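Local atomic coordinates of hypothetical protein PG_1108 (PDB entry 2H5N), a protein that is of unknown function but binds a magnesium ion and has an all-helical fold, probably related to TerB-like tellurite resistance proteins. Residues A[40-43]-A[44-48]; A[77-81]-A[82-86]; A[104-107]-A[108-111]; A[119-123]-A[124-128]. All coordinates share one frame; numbering follows the deposited sequence.

Interaction 1 (A[40-43]-A[44-48])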
loop_
_atom_site.group_PDB
_atom_site.type_symbol
_atom_site.label_atom_id
_atom_site.label_comp_id
_atom_site.label_asym_id
_atom_site.label_seq_id
_atom_site.Cartn_x
_atom_site.Cartn_y
_atom_site.Cartn_z
ATOM N N ILE A 40 -0.521 8.030 -11.506
ATOM C CA ILE A 40 -1.933 7.664 -11.275
ATOM C C ILE A 40 -2.909 8.331 -12.274
ATOM O O ILE A 40 -3.850 7.696 -12.754
ATOM C CB ILE A 40 -2.369 7.937 -9.805
ATOM C CG1 ILE A 40 -1.373 7.327 -8.797
ATOM C CG2 ILE A 40 -3.832 7.470 -9.568
ATOM C CD1 ILE A 40 -1.090 5.838 -9.016
ATOM N N ALA A 41 -2.674 9.597 -12.582
ATOM C CA ALA A 41 -3.470 10.309 -13.579
ATOM C C ALA A 41 -3.318 9.745 -15.012
ATOM O O ALA A 41 -4.309 9.632 -15.747
ATOM C CB ALA A 41 -3.115 11.797 -13.546
ATOM N N VAL A 42 -2.085 9.421 -15.416
ATOM C CA VAL A 42 -1.824 8.767 -16.718
ATOM C C VAL A 42 -2.522 7.419 -16.728
ATOM O O VAL A 42 -3.187 7.059 -17.720
ATOM C CB VAL A 42 -0.313 8.559 -16.990
ATOM C CG1 VAL A 42 -0.072 7.844 -18.338
ATOM C CG2 VAL A 42 0.410 9.901 -17.005
ATOM N N MET A 43 -2.417 6.706 -15.597
ATOM C CA MET A 43 -3.104 5.410 -15.429
ATOM C C MET A 43 -4.615 5.548 -15.731
ATOM O O MET A 43 -5.174 4.808 -16.550
ATOM C CB MET A 43 -2.847 4.830 -14.017
ATOM C CG MET A 43 -3.359 3.365 -13.735
ATOM S SD MET A 43 -3.239 2.883 -11.996
ATOM C CE MET A 43 -4.702 3.672 -11.399
ATOM N N THR A 44 -5.288 6.486 -15.076
ATOM C CA THR A 44 -6.716 6.567 -15.314
ATOM C C THR A 44 -7.048 7.174 -16.687
ATOM O O THR A 44 -7.977 6.733 -17.325
ATOM C CB THR A 44 -7.436 7.304 -14.192
ATOM O OG1 THR A 44 -6.776 8.542 -13.962
ATOM C CG2 THR A 44 -7.405 6.455 -12.880
ATOM N N ARG A 45 -6.295 8.178 -17.131
ATOM C CA ARG A 45 -6.570 8.831 -18.434
ATOM C C ARG A 45 -6.410 7.808 -19.572
ATOM O O ARG A 45 -7.308 7.637 -20.385
ATOM C CB ARG A 45 -5.655 10.034 -18.646
ATOM C CG ARG A 45 -5.952 10.854 -19.883
ATOM C CD ARG A 45 -4.981 12.025 -19.968
ATOM N NE ARG A 45 -3.626 11.594 -20.340
ATOM C CZ ARG A 45 -2.523 11.742 -19.593
ATOM N NH1 ARG A 45 -2.568 12.330 -18.388
ATOM N NH2 ARG A 45 -1.356 11.300 -20.064
ATOM N N GLU A 46 -5.290 7.082 -19.581
ATOM C CA GLU A 46 -5.024 6.129 -20.647
ATOM C C GLU A 46 -5.878 4.861 -20.613
ATOM O O GLU A 46 -6.045 4.215 -21.646
ATOM C CB GLU A 46 -3.526 5.797 -20.708
ATOM C CG GLU A 46 -2.646 7.032 -21.008
ATOM C CD GLU A 46 -2.935 7.642 -22.385
ATOM O OE1 GLU A 46 -2.968 6.883 -23.359
ATOM O OE2 GLU A 46 -3.132 8.868 -22.490
ATOM N N PHE A 47 -6.418 4.511 -19.434
ATOM C CA PHE A 47 -7.378 3.402 -19.284
ATOM C C PHE A 47 -8.623 3.595 -20.181
ATOM O O PHE A 47 -9.192 2.630 -20.689
ATOM C CB PHE A 47 -7.793 3.241 -17.812
ATOM C CG PHE A 47 -8.576 1.993 -17.519
ATOM C CD1 PHE A 47 -8.147 0.741 -17.982
ATOM C CD2 PHE A 47 -9.707 2.045 -16.705
ATOM C CE1 PHE A 47 -8.857 -0.424 -17.683
ATOM C CE2 PHE A 47 -10.425 0.857 -16.378
ATOM C CZ PHE A 47 -9.991 -0.373 -16.873
ATOM N N MET A 48 -9.033 4.843 -20.371
ATOM C CA MET A 48 -10.138 5.144 -21.251
ATOM C C MET A 48 -9.894 4.665 -22.689
ATOM O O MET A 48 -10.849 4.333 -23.400
ATOM C CB MET A 48 -10.361 6.633 -21.240
ATOM C CG MET A 48 -10.411 7.130 -19.842
ATOM S SD MET A 48 -12.096 7.520 -19.569
ATOM C CE MET A 48 -11.987 9.196 -20.179
#
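Met-43 and Thr-44 cross on the more buried side of this helical turn, CE of Met-43 coming to 4.2 Å from CG2 of Thr-44. Met-43, buried, has CG anti to its own N (chi1 -172°) and bends at its last torsion; its chain packs on Ile-22 and Ala-25 of helix 15-30 and on Ile-94 of helix 81-94. Phe-47, one turn on, is buried among Ile-22, Leu-60 and Tyr-90. Ile-40, Met-43 and Thr-44 also meet Pro-37 of a second subunit, so this flank of helix 37-47 lies against both its own bundle and a neighbour.

The side of Arg-45 is more open to solvent. Arg-45 turns back at chi3 (73°) and lays one face of its guanidinium over CA of Val-42, with NH2 3.8 Å from CG2 of Val-42. Its NE pairs with OE2 of Glu-46 at 3.5 Å, a long salt bridge. Glu-46 runs alongside Val-42, its CG 3.8 Å from CG1 of Val-42, and also touches Tyr-90.

OG1 of Thr-44 sits 3.3 Å from O of Ile-40 and 3.2 Å from O of Ala-41, and its single proton could go to either. The chemistry thus divides the helix: mostly apolar groups meet the bundle and the second subunit, whereas the Arg-45 guanidinium and the Glu-46 CG lie against Val-42, while NE and OE2 pair.

Interaction 2 (A[77-81]-A[82-86])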
loop_
_atom_site.group_PDB
_atom_site.type_symbol
_atom_site.label_atom_id
_atom_site.label_comp_id
_atom_site.label_asym_id
_atom_site.label_seq_id
_atom_site.Cartn_x
_atom_site.Cartn_y
_atom_site.Cartn_z
ATOM N N ALA A 77 -2.974 -13.205 -19.089
ATOM C CA ALA A 77 -2.086 -14.197 -19.693
ATOM C C ALA A 77 -2.742 -14.968 -20.823
ATOM O O ALA A 77 -2.042 -15.480 -21.729
ATOM C CB ALA A 77 -1.539 -15.173 -18.631
ATOM N N ARG A 78 -4.067 -15.076 -20.778
ATOM C CA ARG A 78 -4.775 -15.874 -21.781
ATOM C C ARG A 78 -5.285 -15.059 -22.976
ATOM O O ARG A 78 -6.018 -15.579 -23.822
ATOM C CB ARG A 78 -5.914 -16.663 -21.145
ATOM C CG ARG A 78 -7.161 -15.842 -20.775
ATOM C CD ARG A 78 -8.062 -16.716 -19.897
ATOM N NE ARG A 78 -9.436 -16.219 -19.730
ATOM C CZ ARG A 78 -10.341 -16.774 -18.908
ATOM N NH1 ARG A 78 -10.023 -17.843 -18.191
ATOM N NH2 ARG A 78 -11.566 -16.272 -18.793
ATOM N N MET A 79 -4.913 -13.789 -23.046
ATOM C CA MET A 79 -5.358 -12.946 -24.171
ATOM C C MET A 79 -4.517 -13.237 -25.432
ATOM O O MET A 79 -3.369 -13.669 -25.338
ATOM C CB MET A 79 -5.275 -11.444 -23.836
ATOM C CG MET A 79 -6.237 -10.959 -22.769
ATOM S SD MET A 79 -6.148 -9.181 -22.329
ATOM C CE MET A 79 -4.500 -8.787 -22.546
ATOM N N ASP A 80 -5.082 -12.937 -26.600
ATOM C CA ASP A 80 -4.360 -13.014 -27.873
ATOM C C ASP A 80 -3.238 -11.974 -27.880
ATOM O O ASP A 80 -3.265 -11.009 -27.096
ATOM C CB ASP A 80 -5.328 -12.720 -28.997
ATOM C CG ASP A 80 -6.046 -11.399 -28.777
ATOM O OD1 ASP A 80 -7.004 -11.355 -27.983
ATOM O OD2 ASP A 80 -5.610 -10.386 -29.339
ATOM N N GLU A 81 -2.256 -12.155 -28.763
ATOM C CA GLU A 81 -1.066 -11.304 -28.741
ATOM C C GLU A 81 -1.333 -9.820 -29.013
ATOM O O GLU A 81 -0.638 -8.967 -28.473
ATOM C CB GLU A 81 0.010 -11.810 -29.699
ATOM C CG GLU A 81 0.545 -13.207 -29.381
ATOM C CD GLU A 81 1.188 -13.303 -28.019
ATOM O OE1 GLU A 81 1.848 -12.343 -27.588
ATOM O OE2 GLU A 81 1.033 -14.362 -27.380
ATOM N N GLU A 82 -2.325 -9.506 -29.833
ATOM C CA GLU A 82 -2.631 -8.091 -30.123
ATOM C C GLU A 82 -3.064 -7.344 -28.853
ATOM O O GLU A 82 -2.618 -6.217 -28.580
ATOM C CB GLU A 82 -3.649 -7.942 -31.270
ATOM C CG GLU A 82 -4.221 -6.520 -31.461
ATOM C CD GLU A 82 -4.071 -5.908 -32.873
ATOM O OE1 GLU A 82 -3.010 -5.280 -33.151
ATOM O OE2 GLU A 82 -5.020 -5.984 -33.696
ATOM N N ARG A 83 -3.933 -7.967 -28.083
ATOM C CA ARG A 83 -4.411 -7.367 -26.841
ATOM C C ARG A 83 -3.319 -7.313 -25.780
ATOM O O ARG A 83 -3.161 -6.284 -25.157
ATOM C CB ARG A 83 -5.735 -8.022 -26.394
ATOM C CG ARG A 83 -6.913 -7.424 -27.218
ATOM C CD ARG A 83 -8.291 -7.886 -26.776
ATOM N NE ARG A 83 -8.311 -9.318 -26.416
ATOM C CZ ARG A 83 -9.052 -9.846 -25.435
ATOM N NH1 ARG A 83 -8.986 -11.143 -25.164
ATOM N NH2 ARG A 83 -9.850 -9.091 -24.706
ATOM N N LYS A 84 -2.490 -8.367 -25.679
ATOM C CA LYS A 84 -1.316 -8.343 -24.814
ATOM C C LYS A 84 -0.366 -7.166 -25.102
ATOM O O LYS A 84 0.154 -6.543 -24.173
ATOM C CB LYS A 84 -0.538 -9.675 -24.899
ATOM C CG LYS A 84 -1.166 -10.766 -24.108
ATOM C CD LYS A 84 -0.329 -12.043 -24.163
ATOM C CE LYS A 84 -0.926 -13.084 -23.251
ATOM N NZ LYS A 84 0.081 -14.162 -22.818
ATOM N N LYS A 85 -0.126 -6.897 -26.380
ATOM C CA LYS A 85 0.737 -5.809 -26.817
ATOM C C LYS A 85 0.206 -4.443 -26.354
ATOM O O LYS A 85 0.954 -3.564 -25.904
ATOM C CB LYS A 85 0.893 -5.857 -28.352
ATOM C CG LYS A 85 1.476 -4.613 -28.977
ATOM C CD LYS A 85 1.590 -4.737 -30.488
ATOM C CE LYS A 85 2.280 -3.526 -31.074
ATOM N NZ LYS A 85 1.330 -2.498 -31.607
ATOM N N TYR A 86 -1.105 -4.286 -26.466
ATOM C CA TYR A 86 -1.776 -3.086 -26.050
ATOM C C TYR A 86 -1.703 -2.946 -24.514
ATOM O O TYR A 86 -1.376 -1.872 -23.984
ATOM C CB TYR A 86 -3.219 -3.193 -26.490
ATOM C CG TYR A 86 -3.874 -1.860 -26.630
ATOM C CD1 TYR A 86 -4.768 -1.402 -25.658
ATOM C CD2 TYR A 86 -3.590 -1.033 -27.726
ATOM C CE1 TYR A 86 -5.361 -0.170 -25.756
ATOM C CE2 TYR A 86 -4.205 0.223 -27.840
ATOM C CZ TYR A 86 -5.089 0.631 -26.851
ATOM O OH TYR A 86 -5.721 1.849 -26.945
#
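Asp-80 and Arg-83 supply the charged part of this contact at the start of helix 81-94. OD1 of Asp-80 takes NE of Arg-83 at 2.9 Å on its syn lone pair, nearly straight (166°), and the carboxylate and guanidinium are almost coplanar, 10° apart. NH1 adds a weak bond to the same oxygen. NH2 of Arg-83 forms a salt bridge with Glu-17, so the guanidinium has two carboxylate partners.

Among the hydrogen bonds that involve the backbone, N of Arg-83 reaches OD2 of Asp-80 at 3.2 Å from above the carboxylate plane. Asp-80 can do this because its CG stands between its own N and carbonyl carbon (chi1 54°), which swings the carboxylate over the first helical turn. N of Lys-84 binds O of Asp-80 at 3.1 Å. The long, extended Lys-84 side chain then runs back along the loop: CE lies 3.3 Å from O of Met-79, and NZ donates to O of Ala-77 at 2.7 Å and also to O of Gly-117.

Apolar contact comes from Met-79, whose CG rests over one face of the Arg-83 guanidinium, 3.7 Å from NH1, the two side chains crossing at about a right angle. CE of Met-79 approaches the backbone at 3.7 Å from N of Lys-84. Together these features make an aspartate N-cap, reinforced by a salt bridge, at the loop joining helices 69-77 and 81-94.

Interaction 3 (A[104-107]-A[108-111])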
loop_
_atom_site.group_PDB
_atom_site.type_symbol
_atom_site.label_atom_id
_atom_site.label_comp_id
_atom_site.label_asym_id
_atom_site.label_seq_id
_atom_site.Cartn_x
_atom_site.Cartn_y
_atom_site.Cartn_z
ATOM N N ASN A 104 14.723 1.374 -12.881
ATOM C CA ASN A 104 13.946 0.695 -11.843
ATOM C C ASN A 104 12.523 0.473 -12.303
ATOM O O ASN A 104 11.981 -0.617 -12.122
ATOM C CB ASN A 104 13.990 1.475 -10.529
ATOM C CG ASN A 104 15.414 1.792 -10.096
ATOM O OD1 ASN A 104 16.283 0.900 -10.066
ATOM N ND2 ASN A 104 15.670 3.062 -9.766
ATOM N N GLU A 105 11.948 1.514 -12.898
ATOM C CA GLU A 105 10.655 1.486 -13.572
ATOM C C GLU A 105 10.622 0.505 -14.733
ATOM O O GLU A 105 9.666 -0.241 -14.887
ATOM C CB GLU A 105 10.314 2.885 -14.084
ATOM C CG GLU A 105 9.592 3.685 -13.078
ATOM C CD GLU A 105 10.127 5.102 -12.909
ATOM O OE1 GLU A 105 10.286 5.833 -13.921
ATOM O OE2 GLU A 105 10.369 5.471 -11.728
ATOM N N LEU A 106 11.678 0.505 -15.534
ATOM C CA LEU A 106 11.830 -0.430 -16.620
ATOM C C LEU A 106 11.837 -1.854 -16.086
ATOM O O LEU A 106 11.182 -2.721 -16.663
ATOM C CB LEU A 106 13.095 -0.139 -17.442
ATOM C CG LEU A 106 13.470 -1.182 -18.519
ATOM C CD1 LEU A 106 12.337 -1.422 -19.542
ATOM C CD2 LEU A 106 14.787 -0.792 -19.226
ATOM N N ALA A 107 12.544 -2.081 -14.980
ATOM C CA ALA A 107 12.562 -3.394 -14.364
ATOM C C ALA A 107 11.189 -3.841 -13.881
ATOM O O ALA A 107 10.849 -5.016 -13.985
ATOM C CB ALA A 107 13.616 -3.466 -13.206
ATOM N N LEU A 108 10.408 -2.918 -13.321
ATOM C CA LEU A 108 9.083 -3.263 -12.811
ATOM C C LEU A 108 8.116 -3.612 -13.935
ATOM O O LEU A 108 7.306 -4.561 -13.817
ATOM C CB LEU A 108 8.496 -2.135 -11.978
ATOM C CG LEU A 108 9.107 -1.912 -10.597
ATOM C CD1 LEU A 108 8.612 -0.569 -10.024
ATOM C CD2 LEU A 108 8.771 -3.072 -9.690
ATOM N N TRP A 109 8.200 -2.825 -15.000
ATOM C CA TRP A 109 7.455 -3.054 -16.222
ATOM C C TRP A 109 7.919 -4.374 -16.857
ATOM O O TRP A 109 7.099 -5.177 -17.236
ATOM C CB TRP A 109 7.597 -1.816 -17.143
ATOM C CG TRP A 109 6.980 -1.940 -18.493
ATOM C CD1 TRP A 109 5.804 -2.568 -18.800
ATOM C CD2 TRP A 109 7.463 -1.366 -19.730
ATOM N NE1 TRP A 109 5.547 -2.451 -20.145
ATOM C CE2 TRP A 109 6.545 -1.723 -20.738
ATOM C CE3 TRP A 109 8.602 -0.617 -20.084
ATOM C CZ2 TRP A 109 6.726 -1.371 -22.076
ATOM C CZ3 TRP A 109 8.783 -0.267 -21.420
ATOM C CH2 TRP A 109 7.836 -0.617 -22.393
ATOM N N THR A 110 9.219 -4.674 -16.850
ATOM C CA THR A 110 9.676 -5.942 -17.422
ATOM C C THR A 110 9.137 -7.103 -16.600
ATOM O O THR A 110 8.608 -8.094 -17.176
ATOM C CB THR A 110 11.196 -6.037 -17.475
ATOM O OG1 THR A 110 11.709 -5.024 -18.326
ATOM C CG2 THR A 110 11.601 -7.327 -18.027
ATOM N N LEU A 111 9.231 -6.995 -15.267
ATOM C CA LEU A 111 8.769 -8.121 -14.420
ATOM C C LEU A 111 7.287 -8.447 -14.597
ATOM O O LEU A 111 6.946 -9.612 -14.784
ATOM C CB LEU A 111 9.151 -7.933 -12.940
ATOM C CG LEU A 111 8.640 -8.962 -11.917
ATOM C CD1 LEU A 111 9.213 -10.376 -12.163
ATOM C CD2 LEU A 111 8.963 -8.473 -10.476
#
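Trp-109 and Leu-106 meet one turn apart on helix 103-116. Starting at CB, Trp-109 lies 3.4 Å from O of Glu-105, the carbonyl that also accepts its backbone N. With CG anti to the backbone N (chi1 175°), the indole swings past Leu-106. CE3 then touches CD1 of Leu-106 at 3.9 Å, and CZ3 is only slightly farther from the same methyl at 4.2 Å. Beyond this turn CH2 reaches the loop and helix around Met-121, while NE1 makes a weak hydrogen bond to O of Ala-88.

CD1 of Leu-106 also lies 3.9 Å from OG1 of Thr-110, so this methyl touches both the ring and the hydroxyl. Thr-110 grips O of Leu-106 twice: its N binds at 2.8 Å, and OG1 donates at 2.9 Å from the opposite face of the carbonyl plane. The hydroxyl's proton is therefore spent within the helix.

A threonine hydroxyl bonding back to the carbonyl four residues earlier is a common arrangement in helices. Here it sits in an all-helical fold where Trp-109 faces its own chain, while Ala-107 and Leu-108 meet Leu-108 of a third subunit, and Thr-110 and Leu-111 meet Ala-31 of that subunit.

Interaction 4 (A[119-123]-A[124-128])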
loop_
_atom_site.group_PDB
_atom_site.type_symbol
_atom_site.label_atom_id
_atom_site.label_comp_id
_atom_site.label_asym_id
_atom_site.label_seq_id
_atom_site.Cartn_x
_atom_site.Cartn_y
_atom_site.Cartn_z
ATOM N N PRO A 119 4.534 -9.014 -24.543
ATOM C CA PRO A 119 5.769 -8.894 -25.334
ATOM C C PRO A 119 6.661 -7.775 -24.802
ATOM O O PRO A 119 6.159 -6.794 -24.219
ATOM C CB PRO A 119 5.250 -8.548 -26.718
ATOM C CG PRO A 119 4.015 -7.731 -26.433
ATOM C CD PRO A 119 3.369 -8.482 -25.276
ATOM N N THR A 120 7.973 -7.937 -24.953
ATOM C CA THR A 120 8.912 -6.887 -24.570
ATOM C C THR A 120 8.917 -5.845 -25.677
ATOM O O THR A 120 8.779 -6.179 -26.859
ATOM C CB THR A 120 10.370 -7.410 -24.237
ATOM O OG1 THR A 120 11.225 -7.331 -25.388
ATOM C CG2 THR A 120 10.368 -8.808 -23.707
ATOM N N MET A 121 9.017 -4.583 -25.279
ATOM C CA MET A 121 9.112 -3.461 -26.198
ATOM C C MET A 121 9.883 -2.328 -25.498
ATOM O O MET A 121 10.024 -2.307 -24.269
ATOM C CB MET A 121 7.715 -2.985 -26.648
ATOM C CG MET A 121 6.800 -2.551 -25.512
ATOM S SD MET A 121 5.123 -1.994 -25.920
ATOM C CE MET A 121 4.321 -3.529 -26.267
ATOM N N THR A 122 10.405 -1.398 -26.286
ATOM C CA THR A 122 10.967 -0.160 -25.723
ATOM C C THR A 122 9.823 0.775 -25.350
ATOM O O THR A 122 8.686 0.594 -25.793
ATOM C CB THR A 122 11.871 0.566 -26.707
ATOM O OG1 THR A 122 11.069 1.109 -27.753
ATOM C CG2 THR A 122 12.885 -0.395 -27.306
ATOM N N VAL A 123 10.160 1.789 -24.558
ATOM C CA VAL A 123 9.191 2.731 -24.047
ATOM C C VAL A 123 8.668 3.593 -25.216
ATOM O O VAL A 123 7.499 4.007 -25.213
ATOM C CB VAL A 123 9.786 3.523 -22.840
ATOM C CG1 VAL A 123 11.103 4.241 -23.221
ATOM C CG2 VAL A 123 8.761 4.481 -22.240
ATOM N N MET A 124 9.536 3.828 -26.216
ATOM C CA MET A 124 9.159 4.493 -27.462
ATOM C C MET A 124 8.044 3.732 -28.186
ATOM O O MET A 124 7.030 4.340 -28.553
ATOM C CB MET A 124 10.377 4.670 -28.379
ATOM C CG MET A 124 10.071 5.244 -29.780
ATOM S SD MET A 124 11.499 5.923 -30.669
ATOM C CE MET A 124 11.824 7.470 -29.806
ATOM N N GLU A 125 8.245 2.427 -28.401
ATOM C CA GLU A 125 7.235 1.543 -29.016
ATOM C C GLU A 125 5.945 1.469 -28.192
ATOM O O GLU A 125 4.858 1.394 -28.760
ATOM C CB GLU A 125 7.781 0.126 -29.220
ATOM C CG GLU A 125 8.678 -0.031 -30.448
ATOM C CD GLU A 125 9.602 -1.258 -30.354
ATOM O OE1 GLU A 125 9.628 -1.951 -29.308
ATOM O OE2 GLU A 125 10.322 -1.513 -31.344
ATOM N N ALA A 126 6.081 1.465 -26.870
ATOM C CA ALA A 126 4.936 1.599 -25.964
ATOM C C ALA A 126 4.126 2.870 -26.205
ATOM O O ALA A 126 2.905 2.803 -26.330
ATOM C CB ALA A 126 5.379 1.552 -24.535
ATOM N N ILE A 127 4.821 4.012 -26.236
ATOM C CA ILE A 127 4.196 5.337 -26.368
ATOM C C ILE A 127 3.481 5.509 -27.722
ATOM O O ILE A 127 2.449 6.204 -27.813
ATOM C CB ILE A 127 5.252 6.474 -26.128
ATOM C CG1 ILE A 127 5.689 6.492 -24.653
ATOM C CG2 ILE A 127 4.722 7.872 -26.594
ATOM C CD1 ILE A 127 6.961 7.236 -24.368
ATOM N N ASN A 128 3.991 4.856 -28.752
ATOM C CA ASN A 128 3.415 4.944 -30.095
ATOM C C ASN A 128 2.220 4.073 -30.253
ATOM O O ASN A 128 1.248 4.461 -30.817
ATOM C CB ASN A 128 4.412 4.581 -31.199
ATOM C CG ASN A 128 5.510 5.606 -31.385
ATOM O OD1 ASN A 128 5.310 6.786 -31.229
ATOM N ND2 ASN A 128 6.684 5.134 -31.715
#
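Thr-122 holds OG1 between its own N and carbonyl carbon (chi1 70°), while Glu-125 sends CG away from its carbonyl carbon (chi1 -79°) and then runs out extended; these two choices bring each side chain onto the other residue's backbone. OG1 of Thr-122 accepts N of Glu-125 at 3.2 Å in an almost linear bond (174°). In return, OE1 of Glu-125 accepts N of Thr-122, also at 3.2 Å, with the donor standing above the carboxylate plane. This reciprocal pair is a capping box, with Thr-122 as the N-cap of helix 123-130. The two side chains cross at a slant, and CB of Met-121 comes to 3.4 Å from OE1 of Glu-125.

Met-121 packs beside the box. Its CG stands between N and the carbonyl carbon, and an extended chi2 carries SD to 3.8 Å from CB of Ala-126 and 3.6 Å from CA of Ala-126, against the first turn. The same methionine meets Ala-88 and Ser-89 of helix 81-94, so the loop touches that helix too.

Val-123 and Ile-127 lie side by side and point the same way, CG2 of Val-123 standing 3.9 Å from CD1 of Ile-127. Val-123 continues onto Ala-96 and Ile-101, and Ile-127 onto Val-93.

A helix start has N-H groups with no preceding turn to receive them. Here Thr-122 supplies an acceptor for one, and the carboxylate of Glu-125 probably gains from lying near the positive end of the helix dipole, while Met-121, Val-123 and Ile-127 pack on neighbouring helices and loops.

The four contacts are local and follow one another along the chain, all within the TerB-like region. Interactions 2, 3 and 4 form a connected group: CE of Met-121 lies 3.4 Å from O of Lys-85, and CH2 of Trp-109 lies 3.3 Å from O of Met-121, so the loop of interaction 4 bridges the other two. Interaction 1 touches none of the others; its nearest atoms are about 6, 11 and 7 Å from those of interactions 2, 3 and 4. Yet interactions 1 and 3 both approach the magnesium ion: the side chains of Ile-40 and Leu-108 each lie about 7 Å from it, close to metal-site residues Val-29 and Asp-32 respectively. Interactions 2 and 4, the two helix caps, lie away from the metal.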